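Local coordinates for COPII coat assembly protein SEC16 (Saccharomyces cerevisiae, PDB 3MZK) that helps initiate assembly of the COPII coat that forms transport vesicles at the endoplasmic reticulum and selects their cargo, and also takes part in autophagy, at residues 166-179 and 188-201. Sequence-based numbering, arbitrary orientation.
Sequences HDEALRLALSKRDY and LMGKDRWSEVIQKY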
ATOM      1  N   HIS B 166      -3.268  -9.290  24.058  1.00 74.51           N
ATOM      2  CA  HIS B 166      -3.253  -7.839  23.916  1.00 64.81           C
ATOM      3  C   HIS B 166      -4.197  -7.169  24.898  1.00 68.72           C
ATOM      4  O   HIS B 166      -3.836  -6.197  25.563  1.00 66.65           O
ATOM      5  CB  HIS B 166      -3.649  -7.444  22.496  1.00 59.57           C
ATOM      6  CG  HIS B 166      -2.672  -7.871  21.451  1.00 75.75           C
ATOM      7  ND1 HIS B 166      -2.915  -7.747  20.104  1.00 78.71           N
ATOM      8  CD2 HIS B 166      -1.432  -8.422  21.556  1.00 79.66           C
ATOM      9  CE1 HIS B 166      -1.881  -8.202  19.419  1.00 77.62           C
ATOM     10  NE2 HIS B 166      -0.967  -8.618  20.287  1.00 74.84           N
ATOM     11  N   ASP B 167      -5.415  -7.692  24.977  1.00 74.85           N
ATOM     12  CA  ASP B 167      -6.458  -7.077  25.787  1.00 78.94           C
ATOM     13  C   ASP B 167      -6.082  -7.031  27.261  1.00 71.65           C
ATOM     14  O   ASP B 167      -6.288  -6.019  27.932  1.00 72.97           O
ATOM     15  CB  ASP B 167      -7.787  -7.808  25.599  1.00 82.59           C
ATOM     16  CG  ASP B 167      -8.271  -7.773  24.163  1.00101.49           C
ATOM     17  OD1 ASP B 167      -9.466  -7.485  23.944  1.00114.03           O
ATOM     18  OD2 ASP B 167      -7.460  -8.040  23.250  1.00103.30           O
ATOM     19  N   GLU B 168      -5.527  -8.125  27.764  1.00 55.59           N
ATOM     20  CA  GLU B 168      -5.164  -8.183  29.170  1.00 60.66           C
ATOM     21  C   GLU B 168      -3.956  -7.294  29.448  1.00 69.97           C
ATOM     22  O   GLU B 168      -3.843  -6.700  30.520  1.00 80.39           O
ATOM     23  CB  GLU B 168      -4.891  -9.620  29.600  1.00 66.44           C
ATOM     24  CG  GLU B 168      -5.383  -9.929  30.995  1.00 95.16           C
ATOM     25  CD  GLU B 168      -6.869  -9.676  31.152  1.00110.63           C
ATOM     26  OE1 GLU B 168      -7.665 -10.313  30.429  1.00119.25           O
ATOM     27  OE2 GLU B 168      -7.239  -8.836  31.999  1.00113.47           O
ATOM     28  N   ALA B 169      -3.061  -7.203  28.469  1.00 53.28           N
ATOM     29  CA  ALA B 169      -1.888  -6.352  28.579  1.00 44.80           C
ATOM     30  C   ALA B 169      -2.277  -4.882  28.670  1.00 59.86           C
ATOM     31  O   ALA B 169      -1.760  -4.145  29.504  1.00 62.61           O
ATOM     32  CB  ALA B 169      -0.959  -6.584  27.398  1.00 58.21           C
ATOM     33  N   LEU B 170      -3.196  -4.462  27.807  1.00 75.41           N
ATOM     34  CA  LEU B 170      -3.654  -3.079  27.796  1.00 67.40           C
ATOM     35  C   LEU B 170      -4.422  -2.727  29.065  1.00 74.91           C
ATOM     36  O   LEU B 170      -4.216  -1.663  29.652  1.00 68.70           O
ATOM     37  CB  LEU B 170      -4.528  -2.818  26.572  1.00 55.68           C
ATOM     38  CG  LEU B 170      -5.091  -1.402  26.456  1.00 59.15           C
ATOM     39  CD1 LEU B 170      -3.963  -0.389  26.421  1.00 66.63           C
ATOM     40  CD2 LEU B 170      -5.975  -1.271  25.221  1.00 54.93           C
ATOM     41  N   ARG B 171      -5.314  -3.622  29.480  1.00 75.42           N
ATOM     42  CA  ARG B 171      -6.111  -3.398  30.678  1.00 79.95           C
ATOM     43  C   ARG B 171      -5.208  -3.145  31.876  1.00 70.13           C
ATOM     44  O   ARG B 171      -5.482  -2.279  32.705  1.00 80.00           O
ATOM     45  CB  ARG B 171      -7.047  -4.579  30.947  1.00 88.60           C
ATOM     46  CG  ARG B 171      -7.393  -4.772  32.419  1.00105.68           C
ATOM     47  CD  ARG B 171      -8.742  -5.465  32.616  1.00125.38           C
ATOM     48  NE  ARG B 171      -8.858  -6.705  31.854  1.00130.11           N
ATOM     49  CZ  ARG B 171      -9.602  -6.848  30.760  1.00126.94           C
ATOM     50  NH1 ARG B 171     -10.307  -5.826  30.294  1.00114.90           N
ATOM     51  NH2 ARG B 171      -9.644  -8.016  30.133  1.00129.40           N
ATOM     52  N   LEU B 172      -4.119  -3.895  31.955  1.00 51.83           N
ATOM     53  CA  LEU B 172      -3.201  -3.753  33.071  1.00 62.14           C
ATOM     54  C   LEU B 172      -2.443  -2.425  33.015  1.00 67.50           C
ATOM     55  O   LEU B 172      -2.247  -1.770  34.038  1.00 79.17           O
ATOM     56  CB  LEU B 172      -2.226  -4.931  33.120  1.00 60.20           C
ATOM     57  CG  LEU B 172      -1.142  -4.810  34.193  1.00 67.28           C
ATOM     58  CD1 LEU B 172      -1.764  -4.587  35.564  1.00 57.34           C
ATOM     59  CD2 LEU B 172      -0.235  -6.031  34.193  1.00 66.86           C
ATOM     60  N   ALA B 173      -2.021  -2.029  31.818  1.00 56.87           N
ATOM     61  CA  ALA B 173      -1.268  -0.790  31.652  1.00 46.77           C
ATOM     62  C   ALA B 173      -2.126   0.428  31.964  1.00 60.35           C
ATOM     63  O   ALA B 173      -1.638   1.425  32.495  1.00 57.06           O
ATOM     64  CB  ALA B 173      -0.704  -0.694  30.246  1.00 38.89           C
ATOM     65  N   LEU B 174      -3.409   0.342  31.631  1.00 72.38           N
ATOM     66  CA  LEU B 174      -4.330   1.442  31.887  1.00 67.69           C
ATOM     67  C   LEU B 174      -4.717   1.529  33.364  1.00 74.15           C
ATOM     68  O   LEU B 174      -4.903   2.622  33.900  1.00 71.26           O
ATOM     69  CB  LEU B 174      -5.583   1.315  31.017  1.00 69.00           C
ATOM     70  CG  LEU B 174      -5.422   1.545  29.514  1.00 63.35           C
ATOM     71  CD1 LEU B 174      -6.769   1.394  28.818  1.00 51.56           C
ATOM     72  CD2 LEU B 174      -4.833   2.914  29.243  1.00 56.54           C
ATOM     73  N   SER B 175      -4.833   0.377  34.020  1.00 58.31           N
ATOM     74  CA  SER B 175      -5.244   0.345  35.419  1.00 56.18           C
ATOM     75  C   SER B 175      -4.127   0.832  36.331  1.00 71.90           C
ATOM     76  O   SER B 175      -4.360   1.152  37.495  1.00 91.99           O
ATOM     77  CB  SER B 175      -5.694  -1.059  35.829  1.00 66.20           C
ATOM     78  OG  SER B 175      -4.596  -1.947  35.917  1.00 67.16           O
ATOM     79  N   LYS B 176      -2.914   0.886  35.797  1.00 67.39           N
ATOM     80  CA  LYS B 176      -1.776   1.405  36.546  1.00 60.71           C
ATOM     81  C   LYS B 176      -1.416   2.792  36.032  1.00 68.47           C
ATOM     82  O   LYS B 176      -0.430   3.393  36.463  1.00 72.96           O
ATOM     83  CB  LYS B 176      -0.579   0.462  36.427  1.00 65.96           C
ATOM     84  CG  LYS B 176      -0.815  -0.919  37.028  1.00 67.88           C
ATOM     85  CD  LYS B 176      -1.072  -0.833  38.523  1.00 66.85           C
ATOM     86  CE  LYS B 176      -1.325  -2.203  39.122  1.00 85.60           C
ATOM     87  NZ  LYS B 176      -1.548  -2.135  40.597  1.00100.42           N
ATOM     88  N   ARG B 177      -2.231   3.282  35.101  1.00 68.41           N
ATOM     89  CA  ARG B 177      -2.086   4.620  34.540  1.00 67.36           C
ATOM     90  C   ARG B 177      -0.743   4.854  33.861  1.00 66.73           C
ATOM     91  O   ARG B 177      -0.228   5.968  33.863  1.00 79.29           O
ATOM     92  CB  ARG B 177      -2.335   5.693  35.606  1.00 80.67           C
ATOM     93  CG  ARG B 177      -3.714   5.629  36.252  1.00 89.67           C
ATOM     94  CD  ARG B 177      -4.052   6.935  36.960  1.00102.11           C
ATOM     95  NE  ARG B 177      -4.145   8.043  36.011  1.00116.99           N
ATOM     96  CZ  ARG B 177      -4.395   9.306  36.345  1.00117.57           C
ATOM     97  NH1 ARG B 177      -4.576   9.635  37.616  1.00124.60           N
ATOM     98  NH2 ARG B 177      -4.458  10.241  35.405  1.00104.23           N
ATOM     99  N   ASP B 178      -0.181   3.805  33.273  1.00 65.96           N
ATOM    100  CA  ASP B 178       1.051   3.946  32.503  1.00 67.48           C
ATOM    101  C   ASP B 178       0.714   4.060  31.026  1.00 66.98           C
ATOM    102  O   ASP B 178       0.627   3.061  30.315  1.00 73.64           O
ATOM    103  CB  ASP B 178       1.984   2.760  32.735  1.00 65.44           C
ATOM    104  CG  ASP B 178       3.354   2.974  32.126  1.00 66.80           C
ATOM    105  OD1 ASP B 178       3.453   3.691  31.107  1.00 59.91           O
ATOM    106  OD2 ASP B 178       4.335   2.428  32.672  1.00 59.73           O
ATOM    107  N   TYR B 179       0.531   5.290  30.567  1.00 63.75           N
ATOM    108  CA  TYR B 179       0.001   5.525  29.232  1.00 66.50           C
ATOM    109  C   TYR B 179       1.039   5.335  28.134  1.00 68.57           C
ATOM    110  O   TYR B 179       0.699   5.284  26.955  1.00 80.21           O
ATOM    111  CB  TYR B 179      -0.643   6.911  29.150  1.00 60.75           C
ATOM    112  CG  TYR B 179      -1.760   7.108  30.152  1.00 59.20           C
ATOM    113  CD1 TYR B 179      -2.998   6.505  29.969  1.00 56.15           C
ATOM    114  CD2 TYR B 179      -1.576   7.893  31.282  1.00 59.60           C
ATOM    115  CE1 TYR B 179      -4.022   6.681  30.886  1.00 69.12           C
ATOM    116  CE2 TYR B 179      -2.591   8.074  32.202  1.00 73.04           C
ATOM    117  CZ  TYR B 179      -3.812   7.466  31.999  1.00 73.34           C
ATOM    118  OH  TYR B 179      -4.825   7.645  32.913  1.00 73.71           O
ATOM    119  N   LEU B 188      -0.338  -2.296  18.674  1.00 56.50           N
ATOM    120  CA  LEU B 188      -0.408  -3.666  18.169  1.00 61.99           C
ATOM    121  C   LEU B 188      -1.847  -4.102  17.912  1.00 71.33           C
ATOM    122  O   LEU B 188      -2.080  -5.210  17.433  1.00 72.51           O
ATOM    123  CB  LEU B 188       0.228  -4.646  19.158  1.00 46.46           C
ATOM    124  CG  LEU B 188       1.638  -4.358  19.668  1.00 56.99           C
ATOM    125  CD1 LEU B 188       2.090  -5.464  20.604  1.00 41.79           C
ATOM    126  CD2 LEU B 188       2.614  -4.208  18.513  1.00 76.96           C
ATOM    127  N   MET B 189      -2.804  -3.231  18.229  1.00 65.17           N
ATOM    128  CA  MET B 189      -4.214  -3.617  18.247  1.00 69.29           C
ATOM    129  C   MET B 189      -5.105  -2.829  17.287  1.00 91.55           C
ATOM    130  O   MET B 189      -6.297  -3.114  17.167  1.00101.82           O
ATOM    131  CB  MET B 189      -4.769  -3.506  19.670  1.00 63.80           C
ATOM    132  CG  MET B 189      -3.985  -4.286  20.704  1.00 64.43           C
ATOM    133  SD  MET B 189      -4.545  -3.960  22.382  1.00 77.38           S
ATOM    134  CE  MET B 189      -6.205  -4.603  22.335  1.00 56.01           C
ATOM    135  N   GLY B 190      -4.536  -1.836  16.611  1.00 93.52           N
ATOM    136  CA  GLY B 190      -5.292  -1.050  15.654  1.00 84.58           C
ATOM    137  C   GLY B 190      -5.609   0.353  16.133  1.00 85.01           C
ATOM    138  O   GLY B 190      -5.541   0.646  17.328  1.00 79.90           O
ATOM    139  N   LYS B 191      -5.968   1.218  15.188  1.00 85.87           N
ATOM    140  CA  LYS B 191      -6.217   2.628  15.468  1.00 76.78           C
ATOM    141  C   LYS B 191      -7.283   2.836  16.538  1.00 82.11           C
ATOM    142  O   LYS B 191      -7.261   3.834  17.259  1.00 76.03           O
ATOM    143  CB  LYS B 191      -6.636   3.348  14.186  1.00 77.88           C
ATOM    144  CG  LYS B 191      -7.954   2.855  13.620  1.00 80.21           C
ATOM    145  CD  LYS B 191      -8.461   3.730  12.486  1.00 76.34           C
ATOM    146  CE  LYS B 191      -9.879   3.333  12.108  1.00 90.54           C
ATOM    147  NZ  LYS B 191     -10.423   4.168  11.005  1.00112.37           N
ATOM    148  N   ASP B 192      -8.211   1.889  16.637  1.00 95.03           N
ATOM    149  CA  ASP B 192      -9.363   2.015  17.527  1.00108.37           C
ATOM    150  C   ASP B 192      -8.971   2.208  18.987  1.00102.32           C
ATOM    151  O   ASP B 192      -9.254   3.245  19.583  1.00102.79           O
ATOM    152  CB  ASP B 192     -10.279   0.796  17.394  1.00131.09           C
ATOM    153  CG  ASP B 192     -10.858   0.649  15.998  1.00150.80           C
ATOM    154  OD1 ASP B 192     -10.157   0.980  15.019  1.00155.86           O
ATOM    155  OD2 ASP B 192     -12.018   0.200  15.880  1.00158.49           O
ATOM    156  N   ARG B 193      -8.325   1.202  19.564  1.00 94.61           N
ATOM    157  CA  ARG B 193      -7.933   1.277  20.966  1.00 83.80           C
ATOM    158  C   ARG B 193      -6.793   2.264  21.181  1.00 78.81           C
ATOM    159  O   ARG B 193      -6.663   2.848  22.256  1.00 78.91           O
ATOM    160  CB  ARG B 193      -7.589  -0.108  21.512  1.00 79.54           C
ATOM    161  CG  ARG B 193      -8.799  -1.017  21.604  1.00 74.08           C
ATOM    162  CD  ARG B 193      -8.572  -2.153  22.569  1.00 78.46           C
ATOM    163  NE  ARG B 193      -9.690  -3.088  22.563  1.00 99.52           N
ATOM    164  CZ  ARG B 193      -9.901  -3.984  21.605  1.00126.99           C
ATOM    165  NH1 ARG B 193      -9.073  -4.060  20.573  1.00134.37           N
ATOM    166  NH2 ARG B 193     -10.944  -4.800  21.677  1.00136.41           N
ATOM    167  N   TRP B 194      -5.974   2.451  20.152  1.00 74.65           N
ATOM    168  CA  TRP B 194      -4.953   3.489  20.172  1.00 70.64           C
ATOM    169  C   TRP B 194      -5.590   4.820  20.559  1.00 71.97           C
ATOM    170  O   TRP B 194      -5.116   5.516  21.456  1.00 65.78           O
ATOM    171  CB  TRP B 194      -4.287   3.606  18.800  1.00 73.60           C
ATOM    172  CG  TRP B 194      -3.386   4.795  18.664  1.00 79.74           C
ATOM    173  CD1 TRP B 194      -3.723   6.029  18.185  1.00 85.50           C
ATOM    174  CD2 TRP B 194      -1.998   4.863  19.007  1.00 83.61           C
ATOM    175  NE1 TRP B 194      -2.629   6.863  18.211  1.00 82.18           N
ATOM    176  CE2 TRP B 194      -1.557   6.169  18.711  1.00 88.43           C
ATOM    177  CE3 TRP B 194      -1.085   3.948  19.539  1.00 90.26           C
ATOM    178  CZ2 TRP B 194      -0.245   6.580  18.926  1.00 92.69           C
ATOM    179  CZ3 TRP B 194       0.217   4.359  19.754  1.00103.43           C
ATOM    180  CH2 TRP B 194       0.624   5.664  19.448  1.00101.41           C
ATOM    181  N   SER B 195      -6.676   5.159  19.876  1.00 69.86           N
ATOM    182  CA  SER B 195      -7.401   6.394  20.139  1.00 71.65           C
ATOM    183  C   SER B 195      -7.929   6.458  21.572  1.00 70.55           C
ATOM    184  O   SER B 195      -7.813   7.485  22.238  1.00 68.10           O
ATOM    185  CB  SER B 195      -8.555   6.544  19.146  1.00 75.14           C
ATOM    186  OG  SER B 195      -9.380   7.645  19.481  1.00 87.65           O
ATOM    187  N   GLU B 196      -8.509   5.359  22.041  1.00 73.97           N
ATOM    188  CA  GLU B 196      -9.065   5.316  23.390  1.00 73.57           C
ATOM    189  C   GLU B 196      -7.994   5.616  24.435  1.00 76.43           C
ATOM    190  O   GLU B 196      -8.256   6.281  25.436  1.00 86.85           O
ATOM    191  CB  GLU B 196      -9.716   3.958  23.668  1.00 68.64           C
ATOM    192  N   VAL B 197      -6.785   5.122  24.196  1.00 70.11           N
ATOM    193  CA  VAL B 197      -5.678   5.379  25.104  1.00 67.64           C
ATOM    194  C   VAL B 197      -5.349   6.868  25.127  1.00 70.65           C
ATOM    195  O   VAL B 197      -5.068   7.434  26.185  1.00 74.74           O
ATOM    196  CB  VAL B 197      -4.421   4.574  24.714  1.00 67.25           C
ATOM    197  CG1 VAL B 197      -3.252   4.929  25.627  1.00 59.21           C
ATOM    198  CG2 VAL B 197      -4.711   3.077  24.759  1.00 63.75           C
ATOM    199  N   ILE B 198      -5.390   7.497  23.957  1.00 65.02           N
ATOM    200  CA  ILE B 198      -5.097   8.921  23.851  1.00 66.60           C
ATOM    201  C   ILE B 198      -6.061   9.719  24.716  1.00 73.36           C
ATOM    202  O   ILE B 198      -5.657  10.620  25.454  1.00 61.77           O
ATOM    203  CB  ILE B 198      -5.200   9.417  22.401  1.00 63.17           C
ATOM    204  CG1 ILE B 198      -4.297   8.588  21.487  1.00 73.69           C
ATOM    205  CG2 ILE B 198      -4.831  10.886  22.323  1.00 56.14           C
ATOM    206  CD1 ILE B 198      -4.295   9.045  20.049  1.00 81.85           C
ATOM    207  N   GLN B 199      -7.340   9.372  24.624  1.00 79.79           N
ATOM    208  CA  GLN B 199      -8.364  10.048  25.401  1.00 79.24           C
ATOM    209  C   GLN B 199      -8.101   9.895  26.896  1.00 70.75           C
ATOM    210  O   GLN B 199      -8.100  10.881  27.638  1.00 66.54           O
ATOM    211  CB  GLN B 199      -9.748   9.504  25.050  1.00 96.41           C
ATOM    212  CG  GLN B 199     -10.059   9.541  23.563  1.00113.09           C
ATOM    213  CD  GLN B 199     -11.546   9.494  23.274  1.00119.24           C
ATOM    214  OE1 GLN B 199     -12.371   9.703  24.165  1.00118.70           O
ATOM    215  NE2 GLN B 199     -11.899   9.220  22.024  1.00124.29           N
ATOM    216  N   LYS B 200      -7.875   8.658  27.336  1.00 64.39           N
ATOM    217  CA  LYS B 200      -7.675   8.387  28.758  1.00 64.65           C
ATOM    218  C   LYS B 200      -6.464   9.145  29.291  1.00 76.69           C
ATOM    219  O   LYS B 200      -6.489   9.668  30.399  1.00 84.85           O
ATOM    220  CB  LYS B 200      -7.571   6.875  29.032  1.00 52.31           C
ATOM    221  CG  LYS B 200      -8.983   6.134  29.089  1.00 61.63           C
ATOM    222  CD  LYS B 200      -8.824   4.567  28.986  1.00148.92           C
ATOM    223  CE  LYS B 200     -10.223   3.856  28.915  1.00122.42           C
ATOM    224  NZ  LYS B 200     -10.039   2.325  28.732  1.00 70.21           N
ATOM    225  N   TYR B 201      -5.402   9.210  28.499  1.00 78.63           N
ATOM    226  CA  TYR B 201      -4.201   9.929  28.923  1.00 82.10           C
ATOM    227  C   TYR B 201      -4.470  11.428  29.087  1.00 84.97           C
ATOM    228  O   TYR B 201      -4.076  12.034  30.083  1.00 88.01           O
ATOM    229  CB  TYR B 201      -3.036   9.687  27.951  1.00 72.76           C
ATOM    230  CG  TYR B 201      -1.934  10.707  28.070  1.00 65.03           C
ATOM    231  CD1 TYR B 201      -1.048  10.683  29.139  1.00 68.87           C
ATOM    232  CD2 TYR B 201      -1.787  11.706  27.119  1.00 65.74           C
ATOM    233  CE1 TYR B 201      -0.042  11.624  29.256  1.00 60.16           C
ATOM    234  CE2 TYR B 201      -0.789  12.649  27.225  1.00 70.92           C
ATOM    235  CZ  TYR B 201       0.082  12.606  28.296  1.00 68.69           C
ATOM    236  OH  TYR B 201       1.075  13.553  28.400  1.00 61.11           O
TER
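The ring of Y179 lies flat against the backbone of Y201, whose CA stands 3.7 Å above the ring centre, a CH-pi contact; the opposite face carries C of R177 nearer the rim. The Y201 ring turns its edge to this same tyrosine, CD1 coming 3.6 Å from Y179 CD2 in an offset edge-to-face pair with planes at 66°. With an alanine at Y179, R177 NE is likely to lose its hydroxyl partner and a gap to open over Y201 CA. Over one face of the H166 ring, toward its rim, lies L188 CB. Helices 166-175 and 191-201 are first and third of three consecutive helices in the alpha-solenoid of the Sec23-binding domain, running almost parallel (8°) with axes 11.9 Å apart. Branched apolar side chains fill this gap, V197 also packing on A182 and L183 of helix 179-187. L170 suits it by splitting its branches, CD1 reaching V197 CG2 at 3.9 Å and CD2 resting on CD of R193. The extended chain of K200 crosses L174 at about a right angle, bringing CD within 3.8 Å of L174 CD1. At the other end, flexible M189 bends at chi3 (64°) and packs SD and CE against CB of H166. The Y201 hydroxyl hydrogen-bonds to OD2 of D178 of the second subunit, tying this packing to the assembly. Near H166, D167 and R193 make a long salt bridge, OD1 over the guanidinium face 3.8 Å from NH2, with no N-H pointing at it.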